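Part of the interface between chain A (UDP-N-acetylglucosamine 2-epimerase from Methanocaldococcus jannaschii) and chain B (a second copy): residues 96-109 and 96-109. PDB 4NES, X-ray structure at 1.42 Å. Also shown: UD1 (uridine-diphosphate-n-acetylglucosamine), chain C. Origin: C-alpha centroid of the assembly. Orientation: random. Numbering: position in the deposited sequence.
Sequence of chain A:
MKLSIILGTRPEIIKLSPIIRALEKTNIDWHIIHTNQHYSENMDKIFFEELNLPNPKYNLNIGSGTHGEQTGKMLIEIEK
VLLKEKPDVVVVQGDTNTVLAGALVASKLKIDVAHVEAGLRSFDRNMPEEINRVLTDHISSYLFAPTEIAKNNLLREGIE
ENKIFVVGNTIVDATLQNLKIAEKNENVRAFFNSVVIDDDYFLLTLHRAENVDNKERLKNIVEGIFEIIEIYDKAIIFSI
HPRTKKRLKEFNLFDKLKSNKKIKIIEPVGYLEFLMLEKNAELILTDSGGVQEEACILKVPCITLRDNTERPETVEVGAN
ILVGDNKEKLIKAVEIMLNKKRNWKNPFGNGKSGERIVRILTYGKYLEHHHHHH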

# COMPACT_ATOMS: atom_id res chain seq x y z
N THR A 96 10.25 -4.35 5.42
CA THR A 96 11.17 -3.85 4.40
C THR A 96 10.42 -3.62 3.09
O THR A 96 9.26 -4.01 2.95
CB THR A 96 12.31 -4.85 4.16
OG1 THR A 96 11.76 -6.05 3.59
CG2 THR A 96 13.00 -5.20 5.48
N ASN A 97 11.09 -3.00 2.12
CA ASN A 97 10.47 -2.83 0.81
C ASN A 97 10.12 -4.17 0.16
O ASN A 97 9.13 -4.27 -0.56
CB ASN A 97 11.35 -2.00 -0.13
CG ASN A 97 11.34 -0.52 0.22
OD1 ASN A 97 10.55 -0.07 1.05
ND2 ASN A 97 12.22 0.24 -0.43
N THR A 98 10.92 -5.19 0.43
CA THR A 98 10.63 -6.53 -0.06
C THR A 98 9.27 -7.02 0.44
O THR A 98 8.50 -7.62 -0.33
CB THR A 98 11.73 -7.51 0.36
OG1 THR A 98 12.92 -7.23 -0.39
CG2 THR A 98 11.29 -8.94 0.11
N VAL A 99 8.97 -6.76 1.71
CA VAL A 99 7.70 -7.19 2.30
C VAL A 99 6.52 -6.53 1.59
O VAL A 99 5.56 -7.20 1.21
CB VAL A 99 7.66 -6.83 3.80
CG1 VAL A 99 6.28 -7.06 4.39
CG2 VAL A 99 8.72 -7.62 4.54
N LEU A 100 6.59 -5.21 1.43
CA LEU A 100 5.52 -4.49 0.77
C LEU A 100 5.33 -4.98 -0.66
O LEU A 100 4.21 -5.21 -1.10
CB LEU A 100 5.78 -2.99 0.78
CG LEU A 100 4.75 -2.17 0.01
CD1 LEU A 100 3.38 -2.30 0.66
CD2 LEU A 100 5.17 -0.69 -0.07
N ALA A 101 6.43 -5.15 -1.39
CA ALA A 101 6.34 -5.55 -2.80
C ALA A 101 5.71 -6.94 -2.91
O ALA A 101 4.83 -7.17 -3.74
CB ALA A 101 7.69 -5.50 -3.47
N GLY A 102 6.16 -7.86 -2.06
CA GLY A 102 5.61 -9.20 -2.09
C GLY A 102 4.12 -9.20 -1.81
O GLY A 102 3.35 -9.89 -2.50
N ALA A 103 3.71 -8.46 -0.78
CA ALA A 103 2.29 -8.39 -0.41
C ALA A 103 1.43 -7.74 -1.48
O ALA A 103 0.32 -8.21 -1.77
CB ALA A 103 2.13 -7.65 0.92
N LEU A 104 1.93 -6.66 -2.07
CA LEU A 104 1.19 -5.95 -3.09
C LEU A 104 1.00 -6.80 -4.34
O LEU A 104 -0.08 -6.81 -4.93
CB LEU A 104 1.87 -4.63 -3.41
CG LEU A 104 1.11 -3.74 -4.39
CD1 LEU A 104 -0.36 -3.60 -3.98
CD2 LEU A 104 1.77 -2.38 -4.43
N VAL A 105 2.04 -7.52 -4.76
CA VAL A 105 1.90 -8.39 -5.91
C VAL A 105 0.87 -9.48 -5.63
O VAL A 105 -0.04 -9.71 -6.41
CB VAL A 105 3.24 -9.06 -6.32
CG1 VAL A 105 2.99 -10.13 -7.37
CG2 VAL A 105 4.23 -8.04 -6.84
N ALA A 106 1.03 -10.15 -4.49
CA ALA A 106 0.15 -11.25 -4.14
C ALA A 106 -1.31 -10.81 -4.03
O ALA A 106 -2.20 -11.49 -4.54
CB ALA A 106 0.61 -11.92 -2.85
N SER A 107 -1.55 -9.67 -3.40
CA SER A 107 -2.91 -9.17 -3.21
C SER A 107 -3.64 -8.95 -4.54
O SER A 107 -4.81 -9.30 -4.66
CB SER A 107 -2.91 -7.88 -2.37
OG SER A 107 -2.40 -6.79 -3.11
N LYS A 108 -2.96 -8.39 -5.53
CA LYS A 108 -3.60 -8.16 -6.82
C LYS A 108 -3.79 -9.45 -7.61
O LYS A 108 -4.64 -9.52 -8.49
CB LYS A 108 -2.82 -7.14 -7.66
CG LYS A 108 -2.79 -5.72 -7.08
CD LYS A 108 -4.18 -5.07 -7.16
CE LYS A 108 -4.17 -3.63 -6.64
NZ LYS A 108 -3.44 -2.69 -7.56
N LEU A 109 -3.00 -10.48 -7.29
CA LEU A 109 -3.16 -11.79 -7.92
C LEU A 109 -4.16 -12.65 -7.16
O LEU A 109 -4.41 -13.80 -7.54
CB LEU A 109 -1.82 -12.51 -7.99
CG LEU A 109 -0.77 -11.97 -8.95
CD1 LEU A 109 0.50 -12.83 -8.90
CD2 LEU A 109 -1.30 -11.88 -10.38
N THR B 96 -7.50 3.89 -9.04
CA THR B 96 -6.85 3.14 -10.11
C THR B 96 -5.42 2.80 -9.70
O THR B 96 -4.92 3.29 -8.69
CB THR B 96 -6.82 3.95 -11.41
OG1 THR B 96 -5.98 5.10 -11.22
CG2 THR B 96 -8.23 4.41 -11.78
N ASN B 97 -4.76 1.95 -10.48
CA ASN B 97 -3.35 1.65 -10.21
C ASN B 97 -2.47 2.91 -10.26
O ASN B 97 -1.50 3.01 -9.52
CB ASN B 97 -2.81 0.59 -11.16
CG ASN B 97 -3.31 -0.80 -10.83
OD1 ASN B 97 -3.93 -1.02 -9.79
ND2 ASN B 97 -3.03 -1.75 -11.71
N THR B 98 -2.84 3.86 -11.11
CA THR B 98 -2.13 5.13 -11.17
C THR B 98 -2.17 5.85 -9.83
O THR B 98 -1.15 6.40 -9.39
CB THR B 98 -2.73 6.03 -12.26
OG1 THR B 98 -2.37 5.49 -13.55
CG2 THR B 98 -2.19 7.44 -12.14
N VAL B 99 -3.32 5.83 -9.17
CA VAL B 99 -3.49 6.49 -7.87
C VAL B 99 -2.56 5.88 -6.83
O VAL B 99 -1.84 6.58 -6.12
CB VAL B 99 -4.95 6.38 -7.39
CG1 VAL B 99 -5.09 6.86 -5.95
CG2 VAL B 99 -5.86 7.15 -8.33
N LEU B 100 -2.58 4.55 -6.73
CA LEU B 100 -1.74 3.87 -5.76
C LEU B 100 -0.26 4.14 -6.04
O LEU B 100 0.49 4.44 -5.12
CB LEU B 100 -2.00 2.37 -5.78
CG LEU B 100 -1.08 1.56 -4.86
CD1 LEU B 100 -1.30 1.96 -3.41
CD2 LEU B 100 -1.29 0.05 -5.05
N ALA B 101 0.15 4.07 -7.30
CA ALA B 101 1.56 4.25 -7.63
C ALA B 101 2.00 5.66 -7.29
O ALA B 101 3.06 5.87 -6.70
CB ALA B 101 1.81 3.94 -9.10
N GLY B 102 1.18 6.65 -7.64
CA GLY B 102 1.52 8.02 -7.33
C GLY B 102 1.67 8.25 -5.84
O GLY B 102 2.62 8.90 -5.39
N ALA B 103 0.72 7.73 -5.07
CA ALA B 103 0.74 7.89 -3.61
C ALA B 103 1.94 7.19 -2.96
O ALA B 103 2.57 7.74 -2.06
CB ALA B 103 -0.56 7.39 -2.99
N LEU B 104 2.22 5.97 -3.42
CA LEU B 104 3.32 5.21 -2.86
C LEU B 104 4.67 5.87 -3.15
O LEU B 104 5.53 5.91 -2.27
CB LEU B 104 3.28 3.78 -3.39
CG LEU B 104 4.32 2.84 -2.78
CD1 LEU B 104 4.33 2.94 -1.25
CD2 LEU B 104 4.01 1.42 -3.21
N VAL B 105 4.86 6.38 -4.36
CA VAL B 105 6.10 7.07 -4.66
C VAL B 105 6.24 8.31 -3.78
O VAL B 105 7.28 8.51 -3.15
CB VAL B 105 6.20 7.51 -6.15
CG1 VAL B 105 7.40 8.42 -6.35
CG2 VAL B 105 6.29 6.30 -7.07
N ALA B 106 5.19 9.12 -3.74
CA ALA B 106 5.24 10.36 -2.98
C ALA B 106 5.49 10.12 -1.49
O ALA B 106 6.30 10.81 -0.88
CB ALA B 106 3.96 11.17 -3.19
N SER B 107 4.82 9.13 -0.92
CA SER B 107 4.96 8.83 0.50
C SER B 107 6.40 8.50 0.89
O SER B 107 6.89 8.96 1.92
CB SER B 107 4.01 7.70 0.92
OG SER B 107 4.44 6.45 0.42
N LYS B 108 7.09 7.71 0.07
CA LYS B 108 8.47 7.35 0.38
C LYS B 108 9.43 8.52 0.16
O LYS B 108 10.51 8.56 0.73
CB LYS B 108 8.93 6.13 -0.42
CG LYS B 108 8.21 4.83 -0.07
CD LYS B 108 8.59 4.34 1.33
CE LYS B 108 7.92 3.01 1.68
NZ LYS B 108 8.49 1.86 0.90
N LEU B 109 9.03 9.49 -0.67
CA LEU B 109 9.83 10.69 -0.89
C LEU B 109 9.49 11.77 0.13
O LEU B 109 10.06 12.87 0.08
CB LEU B 109 9.61 11.23 -2.30
CG LEU B 109 10.17 10.42 -3.47
CD1 LEU B 109 9.87 11.12 -4.80
CD2 LEU B 109 11.67 10.17 -3.32
C1' UD1 C . 16.83 -2.21 4.82
C2' UD1 C . 15.42 -1.98 5.30
C3' UD1 C . 15.37 -1.78 6.73
C4' UD1 C . 16.04 -2.85 7.49
C5' UD1 C . 17.42 -3.11 6.95
C6' UD1 C . 18.05 -4.31 7.55
C7' UD1 C . 13.93 -0.84 3.55
C8' UD1 C . 13.44 0.46 2.99
N2' UD1 C . 14.87 -0.77 4.65
O1' UD1 C . 17.58 -1.08 5.08
O3' UD1 C . 14.00 -1.67 7.15
O4' UD1 C . 16.13 -2.51 8.87
O5' UD1 C . 17.37 -3.35 5.55
O6' UD1 C . 19.42 -4.24 7.66
O7' UD1 C . 13.55 -1.91 3.09
N1 UD1 C . 24.06 -2.13 1.10
C2 UD1 C . 25.14 -2.87 0.82
N3 UD1 C . 25.05 -4.20 0.76
C4 UD1 C . 23.89 -4.82 0.96
C5 UD1 C . 22.75 -4.09 1.25
C6 UD1 C . 22.86 -2.71 1.32
O2 UD1 C . 26.22 -2.34 0.64
O4 UD1 C . 23.82 -6.19 0.89
C1B UD1 C . 24.15 -0.66 1.19
C2B UD1 C . 24.02 0.05 -0.10
O2' UD1 C . 24.84 1.19 -0.10
C3B UD1 C . 22.62 0.44 -0.13
C4B UD1 C . 22.37 0.78 1.30
O4B UD1 C . 23.13 -0.14 2.06
O3B UD1 C . 22.33 1.50 -1.00
C5B UD1 C . 20.94 0.66 1.67
O5B UD1 C . 20.33 -0.57 1.35
PA UD1 C . 18.79 -0.74 1.45
O1A UD1 C . 18.14 0.25 0.52
O2A UD1 C . 18.44 -2.15 1.12
O3A UD1 C . 18.34 -0.33 2.89
PB UD1 C . 18.92 -0.78 4.31
O1B UD1 C . 19.53 0.43 4.94
O2B UD1 C . 19.79 -1.99 4.19

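Two copies of one helix, residues 97 to 108 in each chain, lie side by side across an exact two-fold axis, running nearly antiparallel with 172° between their N-to-C directions. The axes come no closer than 14.3 Å, too far for backbones to touch, so the contact is made entirely by side chains. The register is simple: the CA atoms of A:Asn97 and B:Lys108 are 10.4 Å apart and those of A:Leu100 and B:Leu104 10.6 Å, and the two-fold repeats both pairs with the chains exchanged. Every contact therefore occurs twice, and a walk along chain B meets both members of each pair.

B:Thr96 points its CA-to-CB bond away from chain A and serves its own helix. From the N-cap position, B:Thr96 OG1 accepts a weak hydrogen bond from B:Val99 N at 3.4 Å, occupying one of the amides that the first turn of a helix leaves without an ordinary i-to-i-4 partner.

B:Asn97 opens the contact. Its CA-to-CB bond points sideways, but with chi1 in m the end of the side chain comes nearer to chain A, and B:Asn97 OD1 accepts a hydrogen bond of 2.8 Å from A:Lys108 NZ. A neutral amide oxygen meets a cationic amine here, so the bond gains from charge and dipole without being a salt bridge. The symmetry mate of this residue also works at a ligand: A:Asn97 N donates to O7' of the bound UDP-N-acetylglucosamine at 2.9 Å, so in chain A one residue offers its backbone to the substrate and its side chain to the partner subunit.

After B:Thr98 and B:Val99, both out of reach, B:Leu100 points toward chain A. Its CD2 lies 3.9 Å from A:Leu104 CD1, an apolar contact at van der Waals distance, and the same B:Leu100 CD2 sits 4.3 Å from A:Lys108 NZ, so this leucine borders the polar pair as well.

The next three residues make no contact. B:Ala101 points sideways, while B:Gly102 and B:Ala103 lie out of reach; the sequence is small here, on parts of the helix that chain A does not touch. One turn beyond B:Leu100, B:Leu104 again points toward chain A and repeats the apolar pairing in reverse, B:Leu104 CD1 to A:Leu100 CD2 at 3.9 Å. Both leucines adopt chi1 t and chi2 p.

B:Val105 and B:Ala106 are out of reach, and B:Ser107 turns inward to its own helix, its OG donating to B:Leu104 O at 3.0 Å. B:Lys108 then closes the contact: its CA-to-CB bond points toward chain A, and its bent chain, m, m, t, p, delivers NZ to A:Asn97 OD1 at 2.8 Å.

The rule is economical. An i, i+4 leucine pair forms the apolar middle, and reciprocal Lys-Asn hydrogen bonds close both ends. Together these four positions on each helix account for all 299 Å² buried between the stretches.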